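Local coordinates for protein hyperpolarization-activated (Ih) channel (Strongylocentrotus purpuratus, PDB 2PTM) that binds cyclic AMP in the cyclic nucleotide-binding domain that follows the C-linker, in the C-terminal region of what is probably a voltage-gated, hyperpolarization-activated potassium channel, at residues A[25-28]-A[29-32]; A[58-61]-A[62-66]; A[80-83]-A[84-88]; A[88-91]-A[92-96]; A[116-120]-A[121-125]. All coordinates share one frame; numbering follows the deposited sequence.

Interaction 1 (A[25-28]-A[29-32]); sequences KLPS and HLRN
R31 reaches back over the start of helix 28-42 to the carbonyl of L26, bridging the turn between helices 5-23 and 28-42 of the C-linker. K25, with positive phi, closes the first helix in a Schellman motif, and P27 holds the N-cap position of the second. The R31 side chain has CG anti to its own carbonyl carbon (chi1 -65°) and runs extended to NE, which lays it alongside L26, with CG 3.8 Å from L26 CB. Q22 takes a hydrogen bond from NH2, so the guanidinium ties the turn to the preceding helix as well. L30 lies beside P27, pointing the same way, its CB 4.2 Å from P27 CD. L26 and P27 also pack on Y67 of a second subunit, and L30 on D63 of that subunit, placing the turn at a subunit interface. P27 O accepts from R31 N at 3.0 Å. R31 NE donates to L26 O at 2.9 Å, the N-H...O angle being 149° and the oxygen 20° out of the guanidinium plane.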
loop_
_atom_site.group_PDB
_atom_site.type_symbol
_atom_site.label_atom_id
_atom_site.label_comp_id
_atom_site.label_asym_id
_atom_site.label_seq_id
_atom_site.Cartn_x
_atom_site.Cartn_y
_atom_site.Cartn_z
ATOM N N LYS A 25 28.913 6.692 8.029
ATOM C CA LYS A 25 29.893 7.254 8.952
ATOM C C LYS A 25 29.222 7.925 10.146
ATOM O O LYS A 25 29.622 9.010 10.569
ATOM C CB LYS A 25 30.807 8.246 8.229
ATOM C CG LYS A 25 31.467 7.681 6.980
ATOM C CD LYS A 25 32.261 6.426 7.285
ATOM C CE LYS A 25 32.830 5.816 6.014
ATOM N NZ LYS A 25 33.562 4.546 6.286
ATOM N N LEU A 26 28.199 7.275 10.690
ATOM C CA LEU A 26 27.491 7.821 11.834
ATOM C C LEU A 26 28.461 7.997 12.993
ATOM O O LEU A 26 29.386 7.205 13.156
ATOM C CB LEU A 26 26.339 6.899 12.245
ATOM C CG LEU A 26 25.273 6.620 11.185
ATOM C CD1 LEU A 26 24.068 5.926 11.814
ATOM C CD2 LEU A 26 24.847 7.912 10.501
ATOM N N PRO A 27 28.265 9.050 13.796
ATOM C CA PRO A 27 29.111 9.254 14.975
ATOM C C PRO A 27 28.943 8.089 15.946
ATOM O O PRO A 27 27.878 7.476 15.962
ATOM C CB PRO A 27 28.551 10.539 15.591
ATOM C CG PRO A 27 27.795 11.215 14.477
ATOM C CD PRO A 27 27.245 10.102 13.645
ATOM N N SER A 28 29.969 7.786 16.737
ATOM C CA SER A 28 29.901 6.640 17.643
ATOM C C SER A 28 28.731 6.724 18.624
ATOM O O SER A 28 28.105 5.714 18.927
ATOM C CB SER A 28 31.224 6.448 18.394
ATOM O OG SER A 28 31.558 7.601 19.148
ATOM N N HIS A 29 28.433 7.924 19.112
ATOM C CA HIS A 29 27.339 8.107 20.063
ATOM C C HIS A 29 26.003 7.654 19.480
ATOM O O HIS A 29 25.149 7.116 20.185
ATOM C CB HIS A 29 27.244 9.574 20.494
ATOM C CG HIS A 29 26.834 10.503 19.392
ATOM N ND1 HIS A 29 25.515 10.820 19.134
ATOM C CD2 HIS A 29 27.568 11.192 18.484
ATOM C CE1 HIS A 29 25.456 11.656 18.112
ATOM N NE2 HIS A 29 26.687 11.899 17.700
ATOM N N LEU A 30 25.832 7.878 18.183
ATOM C CA LEU A 30 24.589 7.548 17.497
ATOM C C LEU A 30 24.548 6.075 17.106
ATOM O O LEU A 30 23.493 5.447 17.158
ATOM C CB LEU A 30 24.436 8.428 16.259
ATOM C CG LEU A 30 23.206 8.240 15.372
ATOM C CD1 LEU A 30 21.938 8.190 16.202
ATOM C CD2 LEU A 30 23.133 9.364 14.347
ATOM N N ARG A 31 25.697 5.530 16.708
ATOM C CA ARG A 31 25.798 4.107 16.426
ATOM C C ARG A 31 25.436 3.343 17.681
ATOM O O ARG A 31 24.692 2.373 17.635
ATOM C CB ARG A 31 27.218 3.727 15.998
ATOM C CG ARG A 31 27.659 4.339 14.679
ATOM C CD ARG A 31 28.843 3.597 14.084
ATOM N NE ARG A 31 29.430 4.352 12.978
ATOM C CZ ARG A 31 30.340 3.869 12.139
ATOM N NH1 ARG A 31 30.765 2.620 12.271
ATOM N NH2 ARG A 31 30.820 4.631 11.163
ATOM N N ASN A 32 25.975 3.792 18.808
ATOM C CA ASN A 32 25.696 3.143 20.084
ATOM C C ASN A 32 24.244 3.277 20.517
ATOM O O ASN A 32 23.691 2.360 21.114
ATOM C CB ASN A 32 26.651 3.648 21.165
ATOM C CG ASN A 32 28.047 3.090 20.996
ATOM O OD1 ASN A 32 28.212 1.931 20.615
ATOM N ND2 ASN A 32 29.060 3.908 21.272
#

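Interaction 2 (A[58-61]-A[62-66]); sequences ESIR and QDVAN
The first turns of helix 58-68 carry this contact, in which Q62 lies against E58 one turn earlier while the backbone makes regular i to i+4 bonds, such as D63 N to S59 O at 2.8 Å. Q62 CG stands anti to its carbonyl carbon (chi1 -69°), and the extended chain beyond it brings NE2 within 3.7 Å of E58 CG, with the carboxylate and amide planes 40° apart. The two polar ends meet through water: one molecule donates to E58 OE2 and accepts from Q62 NE2, at 3.1 Å. A second donates to Q62 OE1 and accepts from S59 OG at 2.7 Å, so the amide is held at both its oxygen and its nitrogen. On the apolar side I60 CG2 lies 3.9 Å from V64 CG2. E58 and D63 form salt bridges to R114 and K33 of a neighbouring subunit, whose Y37 and Y20 pack on I60 and V64. Within the chain, Q62 rests on T88 and T92 of helix 84-93, and N66 on V91.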
loop_
_atom_site.group_PDB
_atom_site.type_symbol
_atom_site.label_atom_id
_atom_site.label_comp_id
_atom_site.label_asym_id
_atom_site.label_seq_id
_atom_site.Cartn_x
_atom_site.Cartn_y
_atom_site.Cartn_z
ATOM N N GLU A 58 -9.785 -13.090 12.602
ATOM C CA GLU A 58 -9.954 -11.872 13.384
ATOM C C GLU A 58 -10.069 -12.215 14.868
ATOM O O GLU A 58 -9.565 -11.480 15.713
ATOM C CB GLU A 58 -11.182 -11.094 12.915
ATOM C CG GLU A 58 -11.435 -9.810 13.689
ATOM C CD GLU A 58 -12.461 -8.937 13.012
ATOM O OE1 GLU A 58 -13.326 -9.483 12.301
ATOM O OE2 GLU A 58 -12.403 -7.708 13.190
ATOM N N SER A 59 -10.712 -13.337 15.183
ATOM C CA SER A 59 -10.829 -13.787 16.576
ATOM C C SER A 59 -9.478 -14.094 17.224
ATOM O O SER A 59 -9.207 -13.688 18.366
ATOM C CB SER A 59 -11.727 -15.021 16.667
ATOM O OG SER A 59 -13.048 -14.701 16.278
ATOM N N ILE A 60 -8.630 -14.826 16.511
ATOM C CA ILE A 60 -7.291 -15.086 17.028
ATOM C C ILE A 60 -6.540 -13.764 17.223
ATOM O O ILE A 60 -5.872 -13.566 18.243
ATOM C CB ILE A 60 -6.510 -16.051 16.131
ATOM C CG1 ILE A 60 -7.129 -17.453 16.243
ATOM C CG2 ILE A 60 -5.002 -16.050 16.502
ATOM C CD1 ILE A 60 -6.545 -18.481 15.319
ATOM N N ARG A 61 -6.672 -12.845 16.268
ATOM C CA ARG A 61 -6.002 -11.546 16.392
ATOM C C ARG A 61 -6.469 -10.785 17.624
ATOM O O ARG A 61 -5.674 -10.125 18.292
ATOM C CB ARG A 61 -6.215 -10.679 15.151
ATOM C CG ARG A 61 -5.350 -11.055 13.967
ATOM C CD ARG A 61 -5.355 -9.950 12.924
ATOM N NE ARG A 61 -6.679 -9.765 12.349
ATOM C CZ ARG A 61 -7.168 -10.513 11.360
ATOM N NH1 ARG A 61 -6.429 -11.486 10.842
ATOM N NH2 ARG A 61 -8.388 -10.289 10.890
ATOM N N GLN A 62 -7.763 -10.860 17.918
ATOM C CA GLN A 62 -8.295 -10.175 19.095
ATOM C C GLN A 62 -7.808 -10.857 20.361
ATOM O O GLN A 62 -7.417 -10.191 21.324
ATOM C CB GLN A 62 -9.827 -10.137 19.069
ATOM C CG GLN A 62 -10.395 -9.242 17.984
ATOM C CD GLN A 62 -11.873 -9.480 17.734
ATOM O OE1 GLN A 62 -12.438 -10.490 18.160
ATOM N NE2 GLN A 62 -12.504 -8.551 17.029
ATOM N N ASP A 63 -7.833 -12.187 20.360
ATOM C CA ASP A 63 -7.378 -12.950 21.520
ATOM C C ASP A 63 -5.912 -12.666 21.812
ATOM O O ASP A 63 -5.525 -12.451 22.963
ATOM C CB ASP A 63 -7.586 -14.450 21.296
ATOM C CG ASP A 63 -9.046 -14.837 21.276
ATOM O OD1 ASP A 63 -9.897 -13.990 21.607
ATOM O OD2 ASP A 63 -9.349 -15.994 20.926
ATOM N N VAL A 64 -5.092 -12.657 20.771
ATOM C CA VAL A 64 -3.667 -12.419 20.969
ATOM C C VAL A 64 -3.399 -10.980 21.404
ATOM O O VAL A 64 -2.617 -10.741 22.322
ATOM C CB VAL A 64 -2.836 -12.776 19.720
ATOM C CG1 VAL A 64 -1.364 -12.479 19.974
ATOM C CG2 VAL A 64 -3.034 -14.246 19.359
ATOM N N ALA A 65 -4.058 -10.014 20.771
ATOM C CA ALA A 65 -3.842 -8.621 21.158
ATOM C C ALA A 65 -4.315 -8.373 22.594
ATOM O O ALA A 65 -3.661 -7.664 23.367
ATOM C CB ALA A 65 -4.536 -7.674 20.189
ATOM N N ASN A 66 -5.449 -8.963 22.955
ATOM C CA ASN A 66 -5.960 -8.826 24.313
ATOM C C ASN A 66 -4.993 -9.402 25.333
ATOM O O ASN A 66 -4.793 -8.823 26.400
ATOM C CB ASN A 66 -7.333 -9.483 24.465
ATOM C CG ASN A 66 -8.476 -8.509 24.221
ATOM O OD1 ASN A 66 -8.579 -7.469 24.870
ATOM N ND2 ASN A 66 -9.348 -8.854 23.302
HETATM O O HOH W 1 -10.718 -6.924 15.093
HETATM O O HOH W 2 -14.056 -12.628 17.637
#

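Interaction 3 (A[80-83]-A[84-88]); sequences VGAD and SNFVT
D83 OD1 accepts a hydrogen bond from N85 N at 2.8 Å, with an N-H...O angle of 156°. The amide meets this oxygen on its anti side, 25° out of the carboxylate plane. D83 CG lies opposite the backbone N about the first side-chain bond (chi1 -171°), which swings the carboxylate forward over the amide two residues on. The other oxygen, OD2, takes a water's proton at 3.1 Å, and the same water accepts a weak bond from N85 ND2, so D83 grips N85 directly at its main-chain N and, more loosely, at its side chain through solvent. This is the N-cap of helix 84-93: a carboxylate engages a first-turn amide that has no earlier helical carbonyl to bond. Negative charge at this helix end probably interacts favourably with the helix dipole. The main-chain oxygen of D83 serves the same turn, accepting from V87 N at 3.1 Å and only weakly from F86 N. Beneath the cap, the methyl of A82 points toward the helix and touches two side chains, with its CB 4.1 Å from F86 CD2 and 4.0 Å from V87 CG2. The F86 ring continues inward to meet that of F180 steeply, and its side chain also touches F79, while N85 packs on Q107 of a neighbouring subunit.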
loop_
_atom_site.group_PDB
_atom_site.type_symbol
_atom_site.label_atom_id
_atom_site.label_comp_id
_atom_site.label_asym_id
_atom_site.label_seq_id
_atom_site.Cartn_x
_atom_site.Cartn_y
_atom_site.Cartn_z
ATOM N N VAL A 80 -11.217 1.163 32.868
ATOM C CA VAL A 80 -12.034 0.614 33.946
ATOM C C VAL A 80 -13.523 0.771 33.654
ATOM O O VAL A 80 -14.015 1.884 33.470
ATOM C CB VAL A 80 -11.674 1.270 35.286
ATOM N N GLY A 81 -14.232 -0.354 33.606
ATOM C CA GLY A 81 -15.663 -0.351 33.363
ATOM C C GLY A 81 -16.038 -0.138 31.909
ATOM O O GLY A 81 -17.221 -0.097 31.568
ATOM N N ALA A 82 -15.029 0.001 31.051
ATOM C CA ALA A 82 -15.249 0.209 29.626
ATOM C C ALA A 82 -15.927 -1.000 28.997
ATOM O O ALA A 82 -15.832 -2.113 29.511
ATOM C CB ALA A 82 -13.923 0.491 28.919
ATOM N N ASP A 83 -16.606 -0.774 27.878
ATOM C CA ASP A 83 -17.227 -1.854 27.115
ATOM C C ASP A 83 -16.131 -2.772 26.578
ATOM O O ASP A 83 -15.139 -2.290 26.030
ATOM C CB ASP A 83 -18.036 -1.260 25.963
ATOM C CG ASP A 83 -18.900 -2.290 25.247
ATOM O OD1 ASP A 83 -18.415 -3.405 24.959
ATOM O OD2 ASP A 83 -20.070 -1.970 24.954
ATOM N N SER A 84 -16.301 -4.084 26.755
ATOM C CA SER A 84 -15.337 -5.079 26.268
ATOM C C SER A 84 -15.017 -4.908 24.785
ATOM O O SER A 84 -13.881 -5.137 24.354
ATOM C CB SER A 84 -15.846 -6.503 26.516
ATOM O OG SER A 84 -15.628 -6.901 27.862
ATOM N N ASN A 85 -16.023 -4.515 24.010
ATOM C CA ASN A 85 -15.844 -4.286 22.580
ATOM C C ASN A 85 -14.967 -3.069 22.312
ATOM O O ASN A 85 -14.223 -3.044 21.331
ATOM C CB ASN A 85 -17.190 -4.128 21.874
ATOM C CG ASN A 85 -18.013 -5.402 21.890
ATOM O OD1 ASN A 85 -17.473 -6.510 21.824
ATOM N ND2 ASN A 85 -19.334 -5.252 21.969
ATOM N N PHE A 86 -15.076 -2.054 23.172
ATOM C CA PHE A 86 -14.187 -0.888 23.104
ATOM C C PHE A 86 -12.738 -1.294 23.352
ATOM O O PHE A 86 -11.853 -0.982 22.552
ATOM C CB PHE A 86 -14.608 0.220 24.090
ATOM C CG PHE A 86 -13.641 1.399 24.145
ATOM C CD1 PHE A 86 -13.662 2.382 23.165
ATOM C CD2 PHE A 86 -12.721 1.515 25.169
ATOM C CE1 PHE A 86 -12.780 3.451 23.197
ATOM C CE2 PHE A 86 -11.838 2.592 25.219
ATOM C CZ PHE A 86 -11.870 3.563 24.231
ATOM N N VAL A 87 -12.494 -1.991 24.458
ATOM C CA VAL A 87 -11.138 -2.423 24.779
ATOM C C VAL A 87 -10.564 -3.291 23.646
ATOM O O VAL A 87 -9.432 -3.097 23.211
ATOM C CB VAL A 87 -11.082 -3.195 26.105
ATOM C CG1 VAL A 87 -9.655 -3.653 26.383
ATOM C CG2 VAL A 87 -11.611 -2.333 27.245
ATOM N N THR A 88 -11.354 -4.237 23.152
ATOM C CA THR A 88 -10.873 -5.091 22.071
ATOM C C THR A 88 -10.504 -4.291 20.815
ATOM O O THR A 88 -9.466 -4.533 20.187
ATOM C CB THR A 88 -11.886 -6.198 21.737
ATOM O OG1 THR A 88 -11.945 -7.120 22.834
ATOM C CG2 THR A 88 -11.467 -6.936 20.472
HETATM O O HOH W 3 -20.848 -2.246 21.946
#

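Interaction 4 (A[88-91]-A[92-96]); sequences TRVV and TLLEF
V90 and L94 make the close apolar part of this contact: V90 CG1 is 3.9 Å from L94 CD2, the isopropyl end of the leucine coming across the valine branch. L94 CG is anti to its carbonyl carbon (chi1 -67°), which turns the side chain back toward the helix it has just left, and V91 CG1 approaches L94 CD1 more distantly, at 4.4 Å. V90 packs further on F79 and L94 on F166, so this side turns toward other parts of the fold, V90 being buried. Here helix 84-93 ends and the chain passes into strand 95-99, an outermost strand of its sheet within the chain, and the hydrogen bonding changes accordingly. T92 N still bonds T88 O in the i to i+4 manner, whereas L93 N turns chiefly to V90 O, three residues back, at 2.8 Å, with the donor 54° out of the carbonyl plane. L94 N adds a weak bond to the same oxygen. The polar side is wetted, and its link to R89 NH1 runs loosely through water. T92 OG1 donates to R89 O at 2.8 Å, and accepts from a water at 2.7 Å that in turn takes a weak bond from R89 NH1. The main charge partner of R89 is E179, through NH2. Another water donates to both V91 O and L94 O, the latter at 2.9 Å, spanning the turn where the helix gives way to the strand.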
loop_
_atom_site.group_PDB
_atom_site.type_symbol
_atom_site.label_atom_id
_atom_site.label_comp_id
_atom_site.label_asym_id
_atom_site.label_seq_id
_atom_site.Cartn_x
_atom_site.Cartn_y
_atom_site.Cartn_z
ATOM N N THR A 88 -11.354 -4.237 23.152
ATOM C CA THR A 88 -10.873 -5.091 22.071
ATOM C C THR A 88 -10.504 -4.291 20.815
ATOM O O THR A 88 -9.466 -4.533 20.187
ATOM C CB THR A 88 -11.886 -6.198 21.737
ATOM O OG1 THR A 88 -11.945 -7.120 22.834
ATOM C CG2 THR A 88 -11.467 -6.936 20.472
ATOM N N ARG A 89 -11.343 -3.329 20.457
ATOM C CA ARG A 89 -11.085 -2.507 19.281
ATOM C C ARG A 89 -9.768 -1.741 19.414
ATOM O O ARG A 89 -8.949 -1.725 18.496
ATOM C CB ARG A 89 -12.234 -1.525 19.048
ATOM C CG ARG A 89 -12.096 -0.710 17.762
ATOM C CD ARG A 89 -12.352 -1.570 16.540
ATOM N NE ARG A 89 -13.730 -2.057 16.505
ATOM C CZ ARG A 89 -14.199 -2.928 15.617
ATOM N NH1 ARG A 89 -13.396 -3.428 14.687
ATOM N NH2 ARG A 89 -15.473 -3.300 15.659
ATOM N N VAL A 90 -9.567 -1.110 20.565
ATOM C CA VAL A 90 -8.356 -0.334 20.800
ATOM C C VAL A 90 -7.107 -1.199 20.728
ATOM O O VAL A 90 -6.185 -0.889 19.973
ATOM C CB VAL A 90 -8.405 0.393 22.154
ATOM C CG1 VAL A 90 -7.056 1.048 22.463
ATOM C CG2 VAL A 90 -9.510 1.427 22.133
ATOM N N VAL A 91 -7.079 -2.289 21.493
ATOM C CA VAL A 91 -5.867 -3.099 21.568
ATOM C C VAL A 91 -5.477 -3.678 20.212
ATOM O O VAL A 91 -4.304 -3.912 19.964
ATOM C CB VAL A 91 -5.926 -4.230 22.640
ATOM C CG1 VAL A 91 -6.004 -3.645 24.058
ATOM C CG2 VAL A 91 -7.069 -5.201 22.378
ATOM N N THR A 92 -6.450 -3.901 19.334
ATOM C CA THR A 92 -6.143 -4.446 18.014
ATOM C C THR A 92 -5.576 -3.372 17.085
ATOM O O THR A 92 -5.023 -3.682 16.031
ATOM C CB THR A 92 -7.377 -5.091 17.344
ATOM O OG1 THR A 92 -8.377 -4.093 17.114
ATOM C CG2 THR A 92 -7.953 -6.204 18.208
ATOM N N LEU A 93 -5.718 -2.108 17.470
ATOM C CA LEU A 93 -5.215 -1.008 16.649
ATOM C C LEU A 93 -3.948 -0.354 17.195
ATOM O O LEU A 93 -3.338 0.467 16.515
ATOM C CB LEU A 93 -6.288 0.063 16.451
ATOM C CG LEU A 93 -7.595 -0.389 15.789
ATOM C CD1 LEU A 93 -8.558 0.773 15.720
ATOM C CD2 LEU A 93 -7.349 -0.964 14.398
ATOM N N LEU A 94 -3.560 -0.703 18.418
ATOM C CA LEU A 94 -2.363 -0.114 19.024
ATOM C C LEU A 94 -1.083 -0.526 18.287
ATOM O O LEU A 94 -0.988 -1.640 17.786
ATOM C CB LEU A 94 -2.266 -0.508 20.500
ATOM C CG LEU A 94 -3.332 0.044 21.448
ATOM C CD1 LEU A 94 -3.112 -0.513 22.850
ATOM C CD2 LEU A 94 -3.299 1.566 21.464
ATOM N N GLU A 95 -0.105 0.374 18.218
ATOM C CA GLU A 95 1.202 0.053 17.642
ATOM C C GLU A 95 2.284 0.144 18.710
ATOM O O GLU A 95 2.396 1.151 19.396
ATOM C CB GLU A 95 1.539 1.011 16.499
ATOM C CG GLU A 95 0.722 0.768 15.240
ATOM C CD GLU A 95 1.112 -0.520 14.536
ATOM O OE1 GLU A 95 2.280 -0.938 14.669
ATOM O OE2 GLU A 95 0.254 -1.111 13.850
ATOM N N PHE A 96 3.083 -0.906 18.850
ATOM C CA PHE A 96 4.154 -0.912 19.851
ATOM C C PHE A 96 5.284 0.027 19.440
ATOM O O PHE A 96 5.726 0.013 18.290
ATOM C CB PHE A 96 4.690 -2.330 20.006
ATOM C CG PHE A 96 5.737 -2.474 21.068
ATOM C CD1 PHE A 96 5.439 -2.212 22.392
ATOM C CD2 PHE A 96 7.017 -2.886 20.743
ATOM C CE1 PHE A 96 6.399 -2.360 23.377
ATOM C CE2 PHE A 96 7.984 -3.043 21.730
ATOM C CZ PHE A 96 7.675 -2.771 23.046
HETATM O O HOH W 4 -10.716 -4.285 15.873
HETATM O O HOH W 5 -2.311 -4.190 18.084
#

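Interaction 5 (A[116-120]-A[121-125]); sequences FFIQQ and GIVDI. With CMP (adenosine-3',5'-cyclic-monophosphate), chain C.
I118 faces V123 across the connection between strands 114-118 and 123-126 of the beta-roll in the cyclic nucleotide-binding domain. From CB, I118 branches two ways. CG2, anti to the backbone N, comes to 3.7 Å from G121 O, while CG1, anti to the carbonyl carbon (chi1 -58°), carries CD1 forward to V123 CG2 at 4.0 Å, tip to tip. Both side chains also touch L136. Between them the chain turns its corner at Q119, where Q119 and Q120 both face T164 in a classic beta bulge, and G121 N is held by D138 OD1. I125 lies against the bound cyclic AMP: its CG2 is 3.7 Å from N9, CG1 is 3.9 Å from N3, and CD1 is 3.9 Å from O4'. The I118 to V123 contact is purely apolar, and I125 meets the nucleotide through carbon atoms alone, implying van der Waals contact with adenine and ribose, while E144, G143, C146, R153 and V154 supply hydrogen bonds.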
loop_
_atom_site.group_PDB
_atom_site.type_symbol
_atom_site.label_atom_id
_atom_site.label_comp_id
_atom_site.label_asym_id
_atom_site.label_seq_id
_atom_site.Cartn_x
_atom_site.Cartn_y
_atom_site.Cartn_z
ATOM N N PHE A 116 -0.443 8.240 22.733
ATOM C CA PHE A 116 0.395 7.188 23.315
ATOM C C PHE A 116 -0.120 6.700 24.659
ATOM O O PHE A 116 -0.513 7.506 25.508
ATOM C CB PHE A 116 1.817 7.706 23.536
ATOM C CG PHE A 116 2.471 8.237 22.294
ATOM C CD1 PHE A 116 3.303 7.422 21.533
ATOM C CD2 PHE A 116 2.260 9.550 21.889
ATOM C CE1 PHE A 116 3.914 7.912 20.386
ATOM C CE2 PHE A 116 2.860 10.038 20.740
ATOM C CZ PHE A 116 3.686 9.220 19.986
ATOM N N PHE A 117 -0.089 5.386 24.856
ATOM C CA PHE A 117 -0.353 4.779 26.160
ATOM C C PHE A 117 0.968 4.266 26.695
ATOM O O PHE A 117 1.722 3.630 25.956
ATOM C CB PHE A 117 -1.329 3.609 26.021
ATOM C CG PHE A 117 -2.709 4.028 25.617
ATOM C CD1 PHE A 117 -3.669 4.304 26.578
ATOM C CD2 PHE A 117 -3.040 4.171 24.279
ATOM C CE1 PHE A 117 -4.941 4.698 26.212
ATOM C CE2 PHE A 117 -4.317 4.571 23.901
ATOM C CZ PHE A 117 -5.266 4.834 24.868
ATOM N N ILE A 118 1.253 4.528 27.971
ATOM C CA ILE A 118 2.516 4.097 28.559
ATOM C C ILE A 118 2.385 2.699 29.157
ATOM O O ILE A 118 1.639 2.491 30.117
ATOM C CB ILE A 118 2.992 5.061 29.669
ATOM C CG1 ILE A 118 3.142 6.488 29.120
ATOM C CG2 ILE A 118 4.310 4.589 30.279
ATOM C CD1 ILE A 118 3.511 7.530 30.197
ATOM N N GLN A 119 3.094 1.734 28.583
ATOM C CA GLN A 119 3.139 0.416 29.193
ATOM C C GLN A 119 4.119 0.497 30.337
ATOM O O GLN A 119 3.773 0.245 31.496
ATOM C CB GLN A 119 3.608 -0.647 28.215
ATOM C CG GLN A 119 3.726 -2.031 28.877
ATOM C CD GLN A 119 4.115 -3.087 27.889
ATOM O OE1 GLN A 119 5.232 -3.086 27.367
ATOM N NE2 GLN A 119 3.192 -3.992 27.604
ATOM N N GLN A 120 5.350 0.874 30.013
ATOM C CA GLN A 120 6.351 1.066 31.052
ATOM C C GLN A 120 7.246 2.251 30.763
ATOM O O GLN A 120 7.622 2.482 29.622
ATOM C CB GLN A 120 7.177 -0.203 31.239
ATOM C CG GLN A 120 6.542 -1.146 32.257
ATOM C CD GLN A 120 7.434 -2.303 32.616
ATOM O OE1 GLN A 120 7.867 -2.437 33.763
ATOM N NE2 GLN A 120 7.712 -3.158 31.638
ATOM N N GLY A 121 7.568 3.012 31.803
ATOM C CA GLY A 121 8.498 4.106 31.655
ATOM C C GLY A 121 7.995 5.364 32.334
ATOM O O GLY A 121 6.869 5.425 32.827
ATOM N N ILE A 122 8.846 6.374 32.345
ATOM C CA ILE A 122 8.505 7.661 32.944
ATOM C C ILE A 122 8.800 8.753 31.929
ATOM O O ILE A 122 9.879 8.773 31.339
ATOM C CB ILE A 122 9.351 7.919 34.194
ATOM C CG1 ILE A 122 9.065 6.847 35.250
ATOM C CG2 ILE A 122 9.078 9.311 34.724
ATOM C CD1 ILE A 122 9.979 6.909 36.446
ATOM N N VAL A 123 7.838 9.645 31.710
ATOM C CA VAL A 123 8.046 10.798 30.841
ATOM C C VAL A 123 7.769 12.090 31.604
ATOM O O VAL A 123 7.008 12.092 32.576
ATOM C CB VAL A 123 7.160 10.734 29.565
ATOM C CG1 VAL A 123 7.435 9.458 28.802
ATOM C CG2 VAL A 123 5.687 10.817 29.928
ATOM N N ASP A 124 8.417 13.173 31.177
ATOM C CA ASP A 124 8.166 14.502 31.725
ATOM C C ASP A 124 7.312 15.292 30.752
ATOM O O ASP A 124 7.544 15.239 29.544
ATOM C CB ASP A 124 9.481 15.258 31.924
ATOM C CG ASP A 124 10.297 14.725 33.083
ATOM O OD1 ASP A 124 9.721 14.133 34.023
ATOM O OD2 ASP A 124 11.525 14.918 33.057
ATOM N N ILE A 125 6.323 16.015 31.279
ATOM C CA ILE A 125 5.522 16.940 30.487
ATOM C C ILE A 125 6.131 18.334 30.649
ATOM O O ILE A 125 6.141 18.881 31.746
ATOM C CB ILE A 125 4.048 16.961 30.972
ATOM C CG1 ILE A 125 3.467 15.536 31.016
ATOM C CG2 ILE A 125 3.200 17.895 30.111
ATOM C CD1 ILE A 125 3.560 14.786 29.715
HETATM P P CMP C . -0.868 16.915 23.273
HETATM O O1P CMP C . -1.069 18.462 23.323
HETATM O O2P CMP C . -1.452 16.195 22.152
HETATM O "O5'" CMP C . 0.724 16.805 23.476
HETATM C "C5'" CMP C . 1.407 16.872 24.705
HETATM C "C4'" CMP C . 0.724 16.072 25.806
HETATM O "O4'" CMP C . 1.113 16.380 27.140
HETATM C "C3'" CMP C . -0.728 16.485 25.822
HETATM O "O3'" CMP C . -1.499 16.399 24.673
HETATM C "C2'" CMP C . -1.326 15.859 27.082
HETATM O "O2'" CMP C . -1.452 14.458 26.883
HETATM C "C1'" CMP C . -0.046 16.021 27.972
HETATM N N9 CMP C . -0.210 17.050 28.958
HETATM C C8 CMP C . -0.213 18.458 28.793
HETATM N N7 CMP C . -0.344 19.114 29.958
HETATM C C5 CMP C . -0.455 18.115 30.932
HETATM C C6 CMP C . -0.633 18.113 32.345
HETATM N N6 CMP C . -0.709 19.293 33.042
HETATM N N1 CMP C . -0.721 16.916 32.999
HETATM C C2 CMP C . -0.619 15.771 32.287
HETATM N N3 CMP C . -0.443 15.609 30.957
HETATM C C4 CMP C . -0.353 16.801 30.320
#

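The five contacts follow one another along the chain, interactions 3 and 4 overlapping at T88. Interaction 1, in the turn between two C-linker helices, lies apart, its centre 39 Å from that of interaction 2 and across the chain's centre from it. Interactions 2, 3 and 4 cluster: interactions 3 and 4 cover the start and end of helix 84-93, and helix 58-68 packs against it, with N66 ND2 3.2 Å from T88 OG1, a probable hydrogen bond. Interaction 4 then touches interaction 5, L94 CD2 lying 3.8 Å from F117 CD2, and both reach the same antiparallel sheet. Neighbouring contacts thus connect helix 58-68, through helix 84-93, to the beta-roll that holds cyclic AMP.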